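Local coordinates for uncharacterized protein (Thermus thermophilus HB8, PDB 4WVB), which probably hydrolyses mannosylglycerate, a solute made under osmotic stress, to mannose and glycerate, and glucosylglycerate to glucose and glycerate, at residues M164-A169 / P346-R351; H158-G163 / E202-Y207. All coordinates share one frame; numbering follows the deposited sequence.

In the fold
The chain passes helix 121-146 and enters one long loop that holds residues 158-163 and, directly after them, 164-169. Contact 2 brings the first of these ranges against residues 202-207, at the start of helix 203-216. Contact 1 is the longer closure, joining 164-169 to 346-351 in the loop before helix 356-368. The second partners follow in the same order, so the two closures cross rather than nest. Both lie in the MGH1-like glycoside hydrolase domain of the six-hairpin clan, and both touch the bound glucose. They also meet directly, with D165 packed against P159 and W160. The loop thus ties both helix 203-216 and the loop before helix 356-368 to the sugar site.

Contact 1: residues M164-A169 / P346-R351; sequences MDNSPA and PGRYWR. With GLC (alpha-D-glucopyranose), chain F.
W350 lies against M164 and reaches the bound glucose. W350 CB is 3.3 Å from N166 OD1. The same amide oxygen accepts the W350 backbone N-H at 3.0 Å, in the carbonyl plane and on a lone pair. With CG anti to its carbonyl carbon (chi1 -66°), the indole lies with one face against M164. M164 CA sits over the five-membered ring, 3.4 Å from its centroid, in a CH-pi contact. W350 CD1 meets the backbone N of D165. At the ring edge W350 NE1 donates to glucose O2 at 2.9 Å, with a nearly straight N-H...O angle of 167°. M164 CG lies 3.6 Å from W350 CE3 and also meets CZ3 and CH2 at the far rim, while CZ2 lies near G163 O. M164 SD makes an oblique Met-aromatic contact with the six-membered ring. Replacing W350 by an alanine is likely to leave glucose O2 without this donor and M164 without its aromatic partner. W355 stacks on the indole, and V358 of helix 356-368 touches it.

Away from the sugar, R351 NH1 donates to N166 O at 3.0 Å, and P168 CG lies over one guanidinium face. D171 and E345 form salt bridges with R351, and E345 also with R348. N166 ND2 and R348 NH2 both donate to one water.

D165, the probable proton donor, accepts a hydrogen bond from glucose O1 at OD2 (2.8 Å). Y349 OH is close by, but its exact place is doubtful. The acid thus meets the anomeric hydroxyl while W350 holds the neighbouring O2, consistent with a glucose product.

Contact 2: residues H158-G163 / E202-Y207; sequences HPWESG and EDYDRY. With GLC (alpha-D-glucopyranose), chain F.
W160 turns the edge of its indole toward one face of the Y207 ring. The five-membered ring and the tyrosine ring have centroids 4.5 Å apart and planes at 53°, an edge-to-face pair. W160 NE1 lies over that face, 3.5 Å from Y207 CD2, and W160 CZ2 reaches Y207 CB at 3.6 Å. P159 CG touches the same ring at CE1. D203 O lies over the opposite face, so the ring is held between the loop and its own helix.

H158 adds the polar link. H158 NE2 donates to Y207 O at 2.9 Å, close to the imidazole plane. CG is anti to the backbone N (chi1 -158°), which swings the ring out to the helix. H158 ND1 accepts the backbone N-H of W160 at 3.3 Å, in the ring plane. One nitrogen gives and the other receives, which fits a neutral histidine. H158 CE1 lies over a face of the indole, and the three rings form an aromatic cluster.

Behind this shell, P159 O accepts from both the backbone N and OG of S162. G163 follows, with a positive phi that suits glycine; G163 O accepts from glucose O3 at 2.6 Å.

L210 of helix 203-216 touches H158 and P159, and L211 touches H158 and W160. L174 of helix 171-175 packs on Y207, so the loop meets the start of one helix beside a second, shorter one.

Contact 1: residues M164-A169 / P346-R351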
loop_
_atom_site.group_PDB
_atom_site.type_symbol
_atom_site.label_atom_id
_atom_site.label_comp_id
_atom_site.label_asym_id
_atom_site.label_seq_id
_atom_site.Cartn_x
_atom_site.Cartn_y
_atom_site.Cartn_z
ATOM N N MET A 164 13.719 -6.834 -24.037
ATOM C CA MET A 164 15.023 -6.166 -23.877
ATOM C C MET A 164 16.094 -7.222 -24.127
ATOM O O MET A 164 16.820 -7.642 -23.226
ATOM C CB MET A 164 15.126 -5.519 -22.508
ATOM C CG MET A 164 14.000 -4.524 -22.270
ATOM S SD MET A 164 14.143 -3.680 -20.709
ATOM C CE MET A 164 12.605 -2.764 -20.606
ATOM N N ASP A 165 16.144 -7.634 -25.393
ATOM C CA ASP A 165 16.679 -8.951 -25.784
ATOM C C ASP A 165 18.053 -9.218 -25.198
ATOM O O ASP A 165 18.294 -10.290 -24.657
ATOM C CB ASP A 165 16.788 -9.082 -27.321
ATOM C CG ASP A 165 15.485 -8.809 -28.050
ATOM O OD1 ASP A 165 14.471 -8.371 -27.445
ATOM O OD2 ASP A 165 15.478 -9.035 -29.277
ATOM N N ASN A 166 18.967 -8.260 -25.363
ATOM C CA ASN A 166 20.355 -8.397 -24.913
ATOM C C ASN A 166 20.686 -7.542 -23.703
ATOM O O ASN A 166 21.837 -7.140 -23.504
ATOM C CB ASN A 166 21.335 -8.102 -26.072
ATOM C CG ASN A 166 21.405 -6.637 -26.426
ATOM O OD1 ASN A 166 20.500 -5.858 -26.109
ATOM N ND2 ASN A 166 22.471 -6.253 -27.123
ATOM N N SER A 167 19.697 -7.296 -22.844
ATOM C CA SER A 167 19.978 -6.583 -21.588
ATOM C C SER A 167 21.139 -7.259 -20.863
ATOM O O SER A 167 21.163 -8.495 -20.765
ATOM C CB SER A 167 18.758 -6.570 -20.659
ATOM O OG SER A 167 19.074 -5.915 -19.436
ATOM N N PRO A 168 22.100 -6.465 -20.344
ATOM C CA PRO A 168 23.200 -7.099 -19.628
ATOM C C PRO A 168 22.720 -7.886 -18.402
ATOM O O PRO A 168 23.436 -8.779 -17.902
ATOM C CB PRO A 168 24.094 -5.908 -19.233
ATOM C CG PRO A 168 23.796 -4.865 -20.280
ATOM C CD PRO A 168 22.316 -5.020 -20.530
ATOM N N ALA A 169 21.496 -7.610 -17.942
ATOM C CA ALA A 169 20.941 -8.414 -16.856
ATOM C C ALA A 169 20.856 -9.886 -17.227
ATOM O O ALA A 169 20.933 -10.733 -16.333
ATOM C CB ALA A 169 19.571 -7.906 -16.406
ATOM N N PRO A 346 27.489 2.445 -25.527
ATOM C CA PRO A 346 26.540 3.467 -25.966
ATOM C C PRO A 346 25.739 3.158 -27.230
ATOM O O PRO A 346 24.669 3.735 -27.427
ATOM C CB PRO A 346 27.421 4.714 -26.134
ATOM C CG PRO A 346 28.816 4.200 -26.304
ATOM C CD PRO A 346 28.880 2.934 -25.501
ATOM N N GLY A 347 26.189 2.223 -28.058
ATOM C CA GLY A 347 25.486 1.953 -29.307
ATOM C C GLY A 347 24.825 0.601 -29.432
ATOM O O GLY A 347 24.303 0.312 -30.505
ATOM N N ARG A 348 24.811 -0.236 -28.381
ATOM C CA ARG A 348 24.456 -1.656 -28.595
ATOM C C ARG A 348 23.074 -2.130 -28.067
ATOM O O ARG A 348 22.997 -2.900 -27.116
ATOM C CB ARG A 348 25.575 -2.525 -28.033
ATOM C CG ARG A 348 25.634 -3.920 -28.637
ATOM C CD ARG A 348 26.866 -4.683 -28.165
ATOM N NE ARG A 348 26.522 -6.050 -27.774
ATOM C CZ ARG A 348 27.220 -6.817 -26.930
ATOM N NH1 ARG A 348 28.338 -6.383 -26.347
ATOM N NH2 ARG A 348 26.785 -8.042 -26.652
ATOM N N TYR A 349 21.994 -1.682 -28.701
ATOM C CA TYR A 349 20.658 -2.229 -28.450
ATOM C C TYR A 349 20.209 -1.919 -26.989
ATOM O O TYR A 349 20.021 -0.745 -26.655
ATOM C CB TYR A 349 20.721 -3.722 -28.828
ATOM C CG TYR A 349 19.483 -4.414 -29.285
ATOM C CD1 TYR A 349 18.448 -3.749 -29.948
ATOM C CD2 TYR A 349 19.367 -5.800 -29.101
ATOM C CE1 TYR A 349 17.312 -4.443 -30.342
ATOM C CE2 TYR A 349 18.259 -6.492 -29.513
ATOM C CZ TYR A 349 17.240 -5.818 -30.125
ATOM O OH TYR A 349 16.155 -6.558 -30.508
ATOM N N TRP A 350 20.068 -2.926 -26.110
ATOM C CA TRP A 350 19.633 -2.695 -24.723
ATOM C C TRP A 350 20.800 -2.625 -23.718
ATOM O O TRP A 350 20.616 -2.778 -22.505
ATOM C CB TRP A 350 18.625 -3.777 -24.299
ATOM C CG TRP A 350 17.351 -3.701 -25.063
ATOM C CD1 TRP A 350 17.031 -4.392 -26.195
ATOM C CD2 TRP A 350 16.231 -2.869 -24.767
ATOM N NE1 TRP A 350 15.776 -4.038 -26.620
ATOM C CE2 TRP A 350 15.256 -3.119 -25.743
ATOM C CE3 TRP A 350 15.947 -1.946 -23.754
ATOM C CZ2 TRP A 350 14.016 -2.482 -25.739
ATOM C CZ3 TRP A 350 14.717 -1.306 -23.757
ATOM C CH2 TRP A 350 13.766 -1.580 -24.735
ATOM N N ARG A 351 22.008 -2.344 -24.204
ATOM C CA ARG A 351 23.180 -2.341 -23.347
ATOM C C ARG A 351 23.721 -0.923 -23.113
ATOM O O ARG A 351 24.910 -0.747 -22.935
ATOM C CB ARG A 351 24.255 -3.246 -23.961
ATOM C CG ARG A 351 23.783 -4.699 -24.101
ATOM C CD ARG A 351 24.860 -5.620 -24.636
ATOM N NE ARG A 351 25.832 -5.990 -23.621
ATOM C CZ ARG A 351 25.720 -7.009 -22.784
ATOM N NH1 ARG A 351 24.632 -7.772 -22.792
ATOM N NH2 ARG A 351 26.697 -7.257 -21.908
HETATM C C1 GLC F . 13.511 -6.040 -30.994
HETATM C C2 GLC F . 13.255 -5.218 -29.707
HETATM C C3 GLC F . 11.897 -5.622 -29.129
HETATM C C4 GLC F . 10.804 -5.334 -30.161
HETATM C C5 GLC F . 11.143 -6.063 -31.480
HETATM C C6 GLC F . 10.229 -5.650 -32.627
HETATM O O1 GLC F . 13.570 -7.453 -30.672
HETATM O O2 GLC F . 14.297 -5.415 -28.744
HETATM O O3 GLC F . 11.663 -4.884 -27.943
HETATM O O4 GLC F . 9.508 -5.676 -29.596
HETATM O O5 GLC F . 12.472 -5.796 -31.961
HETATM O O6 GLC F . 10.527 -4.322 -33.004
HETATM O O HOH W 1 24.380 -8.048 -27.806
HETATM O O HOH W 2 18.965 -3.427 -20.408
#

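Contact 2: residues H158-G163 / E202-Y207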
loop_
_atom_site.group_PDB
_atom_site.type_symbol
_atom_site.label_atom_id
_atom_site.label_comp_id
_atom_site.label_asym_id
_atom_site.label_seq_id
_atom_site.Cartn_x
_atom_site.Cartn_y
_atom_site.Cartn_z
ATOM N N HIS A 158 12.661 -16.940 -21.700
ATOM C CA HIS A 158 13.524 -16.574 -22.801
ATOM C C HIS A 158 13.813 -15.079 -22.655
ATOM O O HIS A 158 12.877 -14.332 -22.386
ATOM C CB HIS A 158 12.819 -16.848 -24.132
ATOM C CG HIS A 158 13.755 -16.995 -25.284
ATOM N ND1 HIS A 158 14.476 -15.938 -25.797
ATOM C CD2 HIS A 158 14.107 -18.080 -26.014
ATOM C CE1 HIS A 158 15.240 -16.366 -26.787
ATOM N NE2 HIS A 158 15.038 -17.664 -26.935
ATOM N N PRO A 159 15.079 -14.647 -22.815
ATOM C CA PRO A 159 15.395 -13.196 -22.750
ATOM C C PRO A 159 14.564 -12.309 -23.687
ATOM O O PRO A 159 14.276 -11.137 -23.369
ATOM C CB PRO A 159 16.909 -13.136 -23.102
ATOM C CG PRO A 159 17.233 -14.467 -23.709
ATOM C CD PRO A 159 16.293 -15.444 -23.080
ATOM N N TRP A 160 14.182 -12.832 -24.850
ATOM C CA TRP A 160 13.360 -12.073 -25.791
ATOM C C TRP A 160 12.027 -11.669 -25.184
ATOM O O TRP A 160 11.405 -10.696 -25.608
ATOM C CB TRP A 160 13.107 -12.862 -27.070
ATOM C CG TRP A 160 14.327 -13.110 -27.876
ATOM C CD1 TRP A 160 15.558 -12.531 -27.719
ATOM C CD2 TRP A 160 14.439 -13.989 -29.000
ATOM N NE1 TRP A 160 16.427 -13.007 -28.673
ATOM C CE2 TRP A 160 15.766 -13.901 -29.468
ATOM C CE3 TRP A 160 13.547 -14.855 -29.647
ATOM C CZ2 TRP A 160 16.229 -14.646 -30.566
ATOM C CZ3 TRP A 160 14.006 -15.594 -30.740
ATOM C CH2 TRP A 160 15.335 -15.485 -31.182
ATOM N N GLU A 161 11.557 -12.436 -24.215
ATOM C CA GLU A 161 10.263 -12.150 -23.614
ATOM C C GLU A 161 10.260 -10.861 -22.807
ATOM O O GLU A 161 9.185 -10.295 -22.592
ATOM C CB GLU A 161 9.777 -13.299 -22.737
ATOM C CG GLU A 161 9.437 -14.551 -23.540
ATOM C CD GLU A 161 8.744 -15.583 -22.694
ATOM O OE1 GLU A 161 7.679 -16.106 -23.103
ATOM O OE2 GLU A 161 9.245 -15.853 -21.592
ATOM N N SER A 162 11.442 -10.399 -22.386
ATOM C CA SER A 162 11.543 -9.128 -21.667
ATOM C C SER A 162 11.314 -7.933 -22.588
ATOM O O SER A 162 11.095 -6.808 -22.118
ATOM C CB SER A 162 12.923 -8.953 -21.057
ATOM O OG SER A 162 13.903 -8.904 -22.066
ATOM N N GLY A 163 11.382 -8.174 -23.894
ATOM C CA GLY A 163 11.425 -7.098 -24.839
ATOM C C GLY A 163 12.778 -6.431 -24.905
ATOM O O GLY A 163 12.953 -5.554 -25.734
ATOM N N GLU A 202 27.201 -16.368 -30.727
ATOM C CA GLU A 202 27.344 -17.058 -29.451
ATOM C C GLU A 202 26.064 -17.004 -28.615
ATOM O O GLU A 202 25.705 -17.977 -27.958
ATOM C CB GLU A 202 28.505 -16.461 -28.652
ATOM C CG GLU A 202 28.717 -17.135 -27.302
ATOM C CD GLU A 202 30.158 -17.098 -26.834
ATOM O OE1 GLU A 202 31.057 -17.427 -27.641
ATOM O OE2 GLU A 202 30.389 -16.753 -25.655
ATOM N N ASP A 203 25.390 -15.861 -28.632
ATOM C CA ASP A 203 24.134 -15.710 -27.912
ATOM C C ASP A 203 23.001 -16.340 -28.716
ATOM O O ASP A 203 22.115 -16.980 -28.152
ATOM C CB ASP A 203 23.836 -14.231 -27.640
ATOM C CG ASP A 203 24.904 -13.554 -26.779
ATOM O OD1 ASP A 203 25.558 -14.232 -25.954
ATOM O OD2 ASP A 203 25.082 -12.328 -26.933
ATOM N N TYR A 204 23.043 -16.175 -30.038
ATOM C CA TYR A 204 21.983 -16.684 -30.918
ATOM C C TYR A 204 21.852 -18.192 -30.767
ATOM O O TYR A 204 20.748 -18.736 -30.784
ATOM C CB TYR A 204 22.262 -16.315 -32.375
ATOM C CG TYR A 204 21.018 -16.118 -33.219
ATOM C CD1 TYR A 204 20.217 -14.987 -33.061
ATOM C CD2 TYR A 204 20.653 -17.045 -34.197
ATOM C CE1 TYR A 204 19.081 -14.793 -33.835
ATOM C CE2 TYR A 204 19.521 -16.859 -34.980
ATOM C CZ TYR A 204 18.738 -15.733 -34.794
ATOM O OH TYR A 204 17.614 -15.542 -35.565
ATOM N N ASP A 205 22.988 -18.860 -30.591
ATOM C CA ASP A 205 23.003 -20.303 -30.378
ATOM C C ASP A 205 22.200 -20.658 -29.137
ATOM O O ASP A 205 21.428 -21.616 -29.149
ATOM C CB ASP A 205 24.435 -20.823 -30.252
ATOM C CG ASP A 205 25.304 -20.411 -31.429
ATOM O OD1 ASP A 205 25.646 -19.201 -31.513
ATOM O OD2 ASP A 205 25.625 -21.284 -32.263
ATOM N N ARG A 206 22.373 -19.867 -28.077
ATOM C CA ARG A 206 21.623 -20.061 -26.836
ATOM C C ARG A 206 20.142 -19.626 -26.959
ATOM O O ARG A 206 19.277 -20.279 -26.401
ATOM C CB ARG A 206 22.320 -19.355 -25.675
ATOM C CG ARG A 206 23.716 -19.888 -25.404
ATOM C CD ARG A 206 24.396 -19.173 -24.253
ATOM N NE ARG A 206 25.835 -19.446 -24.244
ATOM C CZ ARG A 206 26.454 -20.366 -23.499
ATOM N NH1 ARG A 206 25.786 -21.140 -22.641
ATOM N NH2 ARG A 206 27.771 -20.509 -23.611
ATOM N N TYR A 207 19.843 -18.562 -27.704
ATOM C CA TYR A 207 18.433 -18.206 -27.948
ATOM C C TYR A 207 17.725 -19.343 -28.676
ATOM O O TYR A 207 16.614 -19.718 -28.321
ATOM C CB TYR A 207 18.285 -16.942 -28.786
ATOM C CG TYR A 207 18.950 -15.713 -28.233
ATOM C CD1 TYR A 207 19.027 -15.492 -26.854
ATOM C CD2 TYR A 207 19.473 -14.747 -29.085
ATOM C CE1 TYR A 207 19.632 -14.359 -26.346
ATOM C CE2 TYR A 207 20.073 -13.600 -28.583
ATOM C CZ TYR A 207 20.152 -13.415 -27.212
ATOM O OH TYR A 207 20.738 -12.283 -26.699
HETATM C C1 GLC F . 13.511 -6.040 -30.994
HETATM C C2 GLC F . 13.255 -5.218 -29.707
HETATM C C3 GLC F . 11.897 -5.622 -29.129
HETATM C C4 GLC F . 10.804 -5.334 -30.161
HETATM C C5 GLC F . 11.143 -6.063 -31.480
HETATM C C6 GLC F . 10.229 -5.650 -32.627
HETATM O O1 GLC F . 13.570 -7.453 -30.672
HETATM O O2 GLC F . 14.297 -5.415 -28.744
HETATM O O3 GLC F . 11.663 -4.884 -27.943
HETATM O O4 GLC F . 9.508 -5.676 -29.596
HETATM O O5 GLC F . 12.472 -5.796 -31.961
HETATM O O6 GLC F . 10.527 -4.322 -33.004
#